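Long-range contact in aldose-aldose oxidoreductase (Caulobacter crescentus, PDB 5A04), which probably oxidises one aldose sugar while reducing another, using a tightly held NADP(H) as the hydride carrier: residues G97-M106 and C120-Y131. Sequence-based numbering, arbitrary orientation.
Sequences GKHVMCEKPM and CKKAGRKLMIGY. With NDP (NADPH dihydro-nicotinamide-adenine-dinucleotide phosphate), chain G; BGC (beta-D-glucopyranose), chain H.
R125 reaches over H99 at the partly exposed end of the contact: its CD sits on one face of the imidazole, 3.6 Å from the ring centroid, in a CH-pi contact, while ND1 at the ring edge takes a nearly straight bond from K126 N (2.8 Å, 176°). A bend at chi2 (-61°) carries the guanidinium on to the turn at G97, whose O accepts NE from above its carbonyl plane; NH1 holds G124 O, and a water joins NH2 to G97 O. A leucine in its place would probably leave G97 O and G124 O without their guanidinium donors and the two turns no longer tied together by this side chain.

Packing tightens inward, where strands 99-102 and 127-129 run parallel, joined by helix 110-123 as a right-handed beta-alpha-beta crossover at the edge of the Rossmann sheet. The backbone N and O of V100 and C102 hydrogen-bond to K126 O, M128 N, M128 O and G130 N in turn. On one face M101, bent at chi2 and chi3, lays SD alongside M128 CG (3.8 Å), under helix 292-306. On the other, I129 CD1 meets M106 CG at 3.7 Å, with M106 CE against L127 CD2.

Beyond the strands the chain enters the cofactor and sugar site. E103 OE1 accepts the nicotinamide amide N7N (2.9 Å), its OE2 being held by Y78, and K104 NZ donates to glucose O1 (2.6 Å).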
loop_
_atom_site.group_PDB
_atom_site.type_symbol
_atom_site.label_atom_id
_atom_site.label_comp_id
_atom_site.label_asym_id
_atom_site.label_seq_id
_atom_site.Cartn_x
_atom_site.Cartn_y
_atom_site.Cartn_z
ATOM N N GLY A 97 5.308 9.125 -42.548
ATOM C CA GLY A 97 6.303 10.148 -42.280
ATOM C C GLY A 97 5.968 11.069 -41.118
ATOM O O GLY A 97 6.473 12.200 -41.043
ATOM N N LYS A 98 5.123 10.589 -40.208
ATOM C CA LYS A 98 4.710 11.411 -39.060
ATOM C C LYS A 98 5.363 10.968 -37.749
ATOM O O LYS A 98 5.600 9.773 -37.523
ATOM C CB LYS A 98 3.188 11.382 -38.894
ATOM C CG LYS A 98 2.387 11.643 -40.187
ATOM C CD LYS A 98 2.804 12.947 -40.864
ATOM C CE LYS A 98 1.878 13.259 -42.027
ATOM N NZ LYS A 98 2.342 14.465 -42.787
ATOM N N HIS A 99 5.655 11.945 -36.890
ATOM C CA HIS A 99 6.019 11.672 -35.508
ATOM C C HIS A 99 4.785 11.141 -34.807
ATOM O O HIS A 99 3.676 11.366 -35.268
ATOM C CB HIS A 99 6.526 12.935 -34.823
ATOM C CG HIS A 99 7.682 13.573 -35.530
ATOM N ND1 HIS A 99 8.987 13.193 -35.307
ATOM C CD2 HIS A 99 7.730 14.574 -36.440
ATOM C CE1 HIS A 99 9.793 13.937 -36.046
ATOM N NE2 HIS A 99 9.055 14.783 -36.745
ATOM N N VAL A 100 4.961 10.434 -33.693
ATOM C CA VAL A 100 3.818 9.780 -33.060
ATOM C C VAL A 100 3.773 10.028 -31.557
ATOM O O VAL A 100 4.767 9.851 -30.872
ATOM C CB VAL A 100 3.848 8.257 -33.295
ATOM C CG1 VAL A 100 2.707 7.577 -32.526
ATOM C CG2 VAL A 100 3.735 7.958 -34.779
ATOM N N MET A 101 2.611 10.463 -31.082
ATOM C CA MET A 101 2.246 10.397 -29.675
ATOM C C MET A 101 1.304 9.208 -29.541
ATOM O O MET A 101 0.303 9.123 -30.246
ATOM C CB MET A 101 1.561 11.693 -29.212
ATOM C CG MET A 101 1.184 11.695 -27.748
ATOM S SD MET A 101 2.530 12.260 -26.695
ATOM C CE MET A 101 2.459 14.030 -27.021
ATOM N N CYS A 102 1.631 8.276 -28.658
ATOM C CA CYS A 102 0.794 7.092 -28.480
ATOM C C CYS A 102 0.325 6.996 -27.029
ATOM O O CYS A 102 1.122 7.144 -26.108
ATOM C CB CYS A 102 1.567 5.825 -28.863
ATOM S SG CYS A 102 0.525 4.346 -28.814
ATOM N N GLU A 103 -0.961 6.750 -26.819
ATOM C CA GLU A 103 -1.458 6.632 -25.454
ATOM C C GLU A 103 -0.902 5.396 -24.750
ATOM O O GLU A 103 -0.452 4.458 -25.390
ATOM C CB GLU A 103 -2.993 6.601 -25.433
ATOM C CG GLU A 103 -3.584 7.957 -25.047
ATOM C CD GLU A 103 -2.904 8.525 -23.825
ATOM O OE1 GLU A 103 -2.801 7.791 -22.817
ATOM O OE2 GLU A 103 -2.438 9.684 -23.877
ATOM N N LYS A 104 -0.926 5.421 -23.420
ATOM C CA LYS A 104 -0.627 4.239 -22.625
ATOM C C LYS A 104 -1.833 3.314 -22.586
ATOM O O LYS A 104 -2.951 3.739 -22.868
ATOM C CB LYS A 104 -0.207 4.622 -21.195
ATOM C CG LYS A 104 -0.983 5.791 -20.536
ATOM C CD LYS A 104 -2.493 5.556 -20.370
ATOM C CE LYS A 104 -2.832 4.339 -19.516
ATOM N NZ LYS A 104 -4.314 4.128 -19.464
ATOM N N PRO A 105 -1.615 2.025 -22.279
ATOM C CA PRO A 105 -0.316 1.351 -22.280
ATOM C C PRO A 105 0.187 1.321 -23.725
ATOM O O PRO A 105 -0.638 1.331 -24.634
ATOM C CB PRO A 105 -0.653 -0.051 -21.748
ATOM C CG PRO A 105 -2.065 -0.273 -22.235
ATOM C CD PRO A 105 -2.722 1.086 -22.027
ATOM N N MET A 106 1.493 1.334 -23.929
ATOM C CA MET A 106 2.045 1.449 -25.279
ATOM C C MET A 106 1.492 0.414 -26.261
ATOM O O MET A 106 1.034 0.774 -27.348
ATOM C CB MET A 106 3.559 1.350 -25.217
ATOM C CG MET A 106 4.253 1.461 -26.574
ATOM S SD MET A 106 6.009 1.581 -26.231
ATOM C CE MET A 106 6.643 1.868 -27.885
ATOM N N CYS A 120 9.309 3.582 -35.957
ATOM C CA CYS A 120 9.542 5.018 -35.847
ATOM C C CYS A 120 11.003 5.351 -36.125
ATOM O O CYS A 120 11.308 6.364 -36.770
ATOM C CB CYS A 120 9.101 5.519 -34.472
ATOM S SG CYS A 120 7.293 5.449 -34.345
ATOM N N LYS A 121 11.899 4.475 -35.672
ATOM C CA LYS A 121 13.327 4.630 -35.936
ATOM C C LYS A 121 13.620 4.553 -37.431
ATOM O O LYS A 121 14.374 5.370 -37.967
ATOM C CB LYS A 121 14.139 3.569 -35.190
ATOM C CG LYS A 121 15.652 3.674 -35.408
ATOM C CD LYS A 121 16.402 2.653 -34.558
ATOM C CE LYS A 121 17.912 2.769 -34.736
ATOM N NZ LYS A 121 18.313 2.345 -36.105
ATOM N N LYS A 122 13.026 3.575 -38.102
ATOM C CA LYS A 122 13.214 3.428 -39.539
ATOM C C LYS A 122 12.745 4.680 -40.298
ATOM O O LYS A 122 13.369 5.102 -41.273
ATOM C CB LYS A 122 12.470 2.192 -40.039
ATOM C CG LYS A 122 12.606 1.965 -41.540
ATOM C CD LYS A 122 11.897 0.691 -41.951
ATOM C CE LYS A 122 12.012 0.441 -43.453
ATOM N NZ LYS A 122 11.241 -0.781 -43.846
ATOM N N ALA A 123 11.656 5.281 -39.819
ATOM C CA ALA A 123 11.083 6.478 -40.432
ATOM C C ALA A 123 11.839 7.749 -40.073
ATOM O O ALA A 123 11.596 8.806 -40.671
ATOM C CB ALA A 123 9.612 6.627 -40.021
ATOM N N GLY A 124 12.738 7.660 -39.095
ATOM C CA GLY A 124 13.447 8.836 -38.621
ATOM C C GLY A 124 12.477 9.811 -37.969
ATOM O O GLY A 124 12.577 11.028 -38.156
ATOM N N ARG A 125 11.521 9.271 -37.222
ATOM C CA ARG A 125 10.514 10.096 -36.557
ATOM C C ARG A 125 10.487 9.795 -35.063
ATOM O O ARG A 125 10.875 8.712 -34.624
ATOM C CB ARG A 125 9.132 9.868 -37.177
ATOM C CG ARG A 125 9.014 10.335 -38.642
ATOM C CD ARG A 125 9.279 11.837 -38.764
ATOM N NE ARG A 125 9.152 12.311 -40.143
ATOM C CZ ARG A 125 10.175 12.506 -40.969
ATOM N NH1 ARG A 125 11.415 12.279 -40.561
ATOM N NH2 ARG A 125 9.957 12.936 -42.206
ATOM N N LYS A 126 10.031 10.760 -34.276
ATOM C CA LYS A 126 10.027 10.598 -32.831
ATOM C C LYS A 126 8.770 9.891 -32.346
ATOM O O LYS A 126 7.713 9.948 -32.989
ATOM C CB LYS A 126 10.174 11.961 -32.157
ATOM C CG LYS A 126 11.545 12.563 -32.411
ATOM C CD LYS A 126 11.731 13.893 -31.703
ATOM C CE LYS A 126 13.024 14.559 -32.167
ATOM N NZ LYS A 126 14.200 13.681 -31.921
ATOM N N LEU A 127 8.904 9.219 -31.209
ATOM C CA LEU A 127 7.817 8.462 -30.595
ATOM C C LEU A 127 7.746 8.810 -29.119
ATOM O O LEU A 127 8.749 8.721 -28.407
ATOM C CB LEU A 127 8.038 6.956 -30.777
ATOM C CG LEU A 127 7.089 5.971 -30.088
ATOM C CD1 LEU A 127 5.623 6.189 -30.510
ATOM C CD2 LEU A 127 7.552 4.525 -30.401
ATOM N N MET A 128 6.572 9.227 -28.663
ATOM C CA MET A 128 6.380 9.580 -27.268
ATOM C C MET A 128 5.123 8.897 -26.753
ATOM O O MET A 128 4.136 8.787 -27.480
ATOM C CB MET A 128 6.267 11.102 -27.110
ATOM C CG MET A 128 6.072 11.537 -25.676
ATOM S SD MET A 128 5.973 13.344 -25.593
ATOM C CE MET A 128 5.216 13.565 -23.983
ATOM N N ILE A 129 5.172 8.413 -25.513
ATOM C CA ILE A 129 4.018 7.785 -24.880
ATOM C C ILE A 129 3.340 8.789 -23.938
ATOM O O ILE A 129 4.009 9.592 -23.286
ATOM C CB ILE A 129 4.432 6.515 -24.102
ATOM C CG1 ILE A 129 5.285 5.610 -25.001
ATOM C CG2 ILE A 129 3.207 5.782 -23.530
ATOM C CD1 ILE A 129 4.607 5.172 -26.301
ATOM N N GLY A 130 2.020 8.720 -23.858
ATOM C CA GLY A 130 1.245 9.727 -23.150
ATOM C C GLY A 130 1.243 9.597 -21.638
ATOM O O GLY A 130 0.181 9.468 -21.025
ATOM N N TYR A 131 2.422 9.651 -21.028
ATOM C CA TYR A 131 2.508 9.655 -19.567
ATOM C C TYR A 131 2.415 11.088 -19.032
ATOM O O TYR A 131 3.406 11.679 -18.595
ATOM C CB TYR A 131 3.803 8.978 -19.099
ATOM C CG TYR A 131 3.859 7.468 -19.358
ATOM C CD1 TYR A 131 2.949 6.601 -18.756
ATOM C CD2 TYR A 131 4.842 6.920 -20.175
ATOM C CE1 TYR A 131 3.010 5.214 -18.980
ATOM C CE2 TYR A 131 4.912 5.532 -20.393
ATOM C CZ TYR A 131 3.996 4.701 -19.789
ATOM O OH TYR A 131 4.066 3.345 -19.993
HETATM P PA NDP G . -13.014 5.235 -25.965
HETATM O O1A NDP G . -13.656 3.900 -26.114
HETATM O O2A NDP G . -13.751 6.315 -25.223
HETATM O O5B NDP G . -12.593 5.837 -27.436
HETATM C C5B NDP G . -11.911 4.849 -28.156
HETATM C C4B NDP G . -11.991 5.298 -29.622
HETATM O O4B NDP G . -11.082 4.551 -30.433
HETATM C C3B NDP G . -13.412 5.034 -30.171
HETATM O O3B NDP G . -14.269 6.097 -29.898
HETATM C C2B NDP G . -13.134 5.028 -31.680
HETATM O O2B NDP G . -13.017 6.231 -32.174
HETATM C C1B NDP G . -11.671 4.410 -31.711
HETATM N N9A NDP G . -11.669 3.000 -32.107
HETATM C C8A NDP G . -11.034 2.444 -33.214
HETATM N N7A NDP G . -11.238 1.117 -33.326
HETATM C C5A NDP G . -12.049 0.796 -32.234
HETATM C C6A NDP G . -12.600 -0.422 -31.793
HETATM N N6A NDP G . -12.363 -1.584 -32.492
HETATM N N1A NDP G . -13.378 -0.490 -30.670
HETATM C C2A NDP G . -13.569 0.719 -30.020
HETATM N N3A NDP G . -13.110 1.940 -30.313
HETATM C C4A NDP G . -12.337 1.959 -31.454
HETATM O O3 NDP G . -11.621 4.822 -25.163
HETATM P PN NDP G . -10.857 6.020 -24.368
HETATM O O1N NDP G . -10.677 7.239 -25.177
HETATM O O2N NDP G . -11.141 6.014 -22.883
HETATM O O5D NDP G . -9.251 5.304 -24.325
HETATM C C5D NDP G . -8.641 5.237 -25.584
HETATM C C4D NDP G . -7.109 5.146 -25.342
HETATM O O4D NDP G . -6.707 6.275 -24.507
HETATM C C3D NDP G . -6.724 3.856 -24.524
HETATM O O3D NDP G . -5.435 3.378 -24.949
HETATM C C2D NDP G . -6.619 4.362 -23.093
HETATM O O2D NDP G . -5.666 3.638 -22.334
HETATM C C1D NDP G . -6.063 5.808 -23.343
HETATM N N1N NDP G . -6.474 6.705 -22.261
HETATM C C2N NDP G . -5.527 7.467 -21.595
HETATM C C3N NDP G . -5.931 8.317 -20.606
HETATM C C7N NDP G . -4.934 9.120 -19.898
HETATM O O7N NDP G . -5.220 9.782 -18.883
HETATM N N7N NDP G . -3.628 9.152 -20.377
HETATM C C4N NDP G . -7.358 8.462 -20.207
HETATM C C5N NDP G . -8.277 7.582 -20.943
HETATM C C6N NDP G . -7.841 6.774 -21.908
HETATM P P2B NDP G . -13.715 6.539 -33.719
HETATM O O1X NDP G . -13.081 5.433 -34.532
HETATM O O2X NDP G . -15.162 6.369 -33.369
HETATM O O3X NDP G . -13.237 7.959 -34.013
HETATM C C2 BGC H . -7.365 5.200 -17.947
HETATM C C3 BGC H . -8.823 5.541 -17.607
HETATM C C4 BGC H . -8.904 6.156 -16.241
HETATM C C5 BGC H . -7.933 7.318 -16.100
HETATM C C6 BGC H . -7.890 7.769 -14.617
HETATM C C1 BGC H . -6.614 6.447 -17.815
HETATM O O1 BGC H . -5.269 6.250 -18.251
HETATM O O2 BGC H . -7.311 4.687 -19.273
HETATM O O3 BGC H . -9.559 4.329 -17.662
HETATM O O4 BGC H . -10.229 6.604 -16.002
HETATM O O5 BGC H . -6.630 6.927 -16.467
HETATM O O6 BGC H . -7.136 8.981 -14.483
HETATM O O HOH W 1 7.456 13.765 -43.543
HETATM O O HOH W 2 3.413 1.369 -21.832
#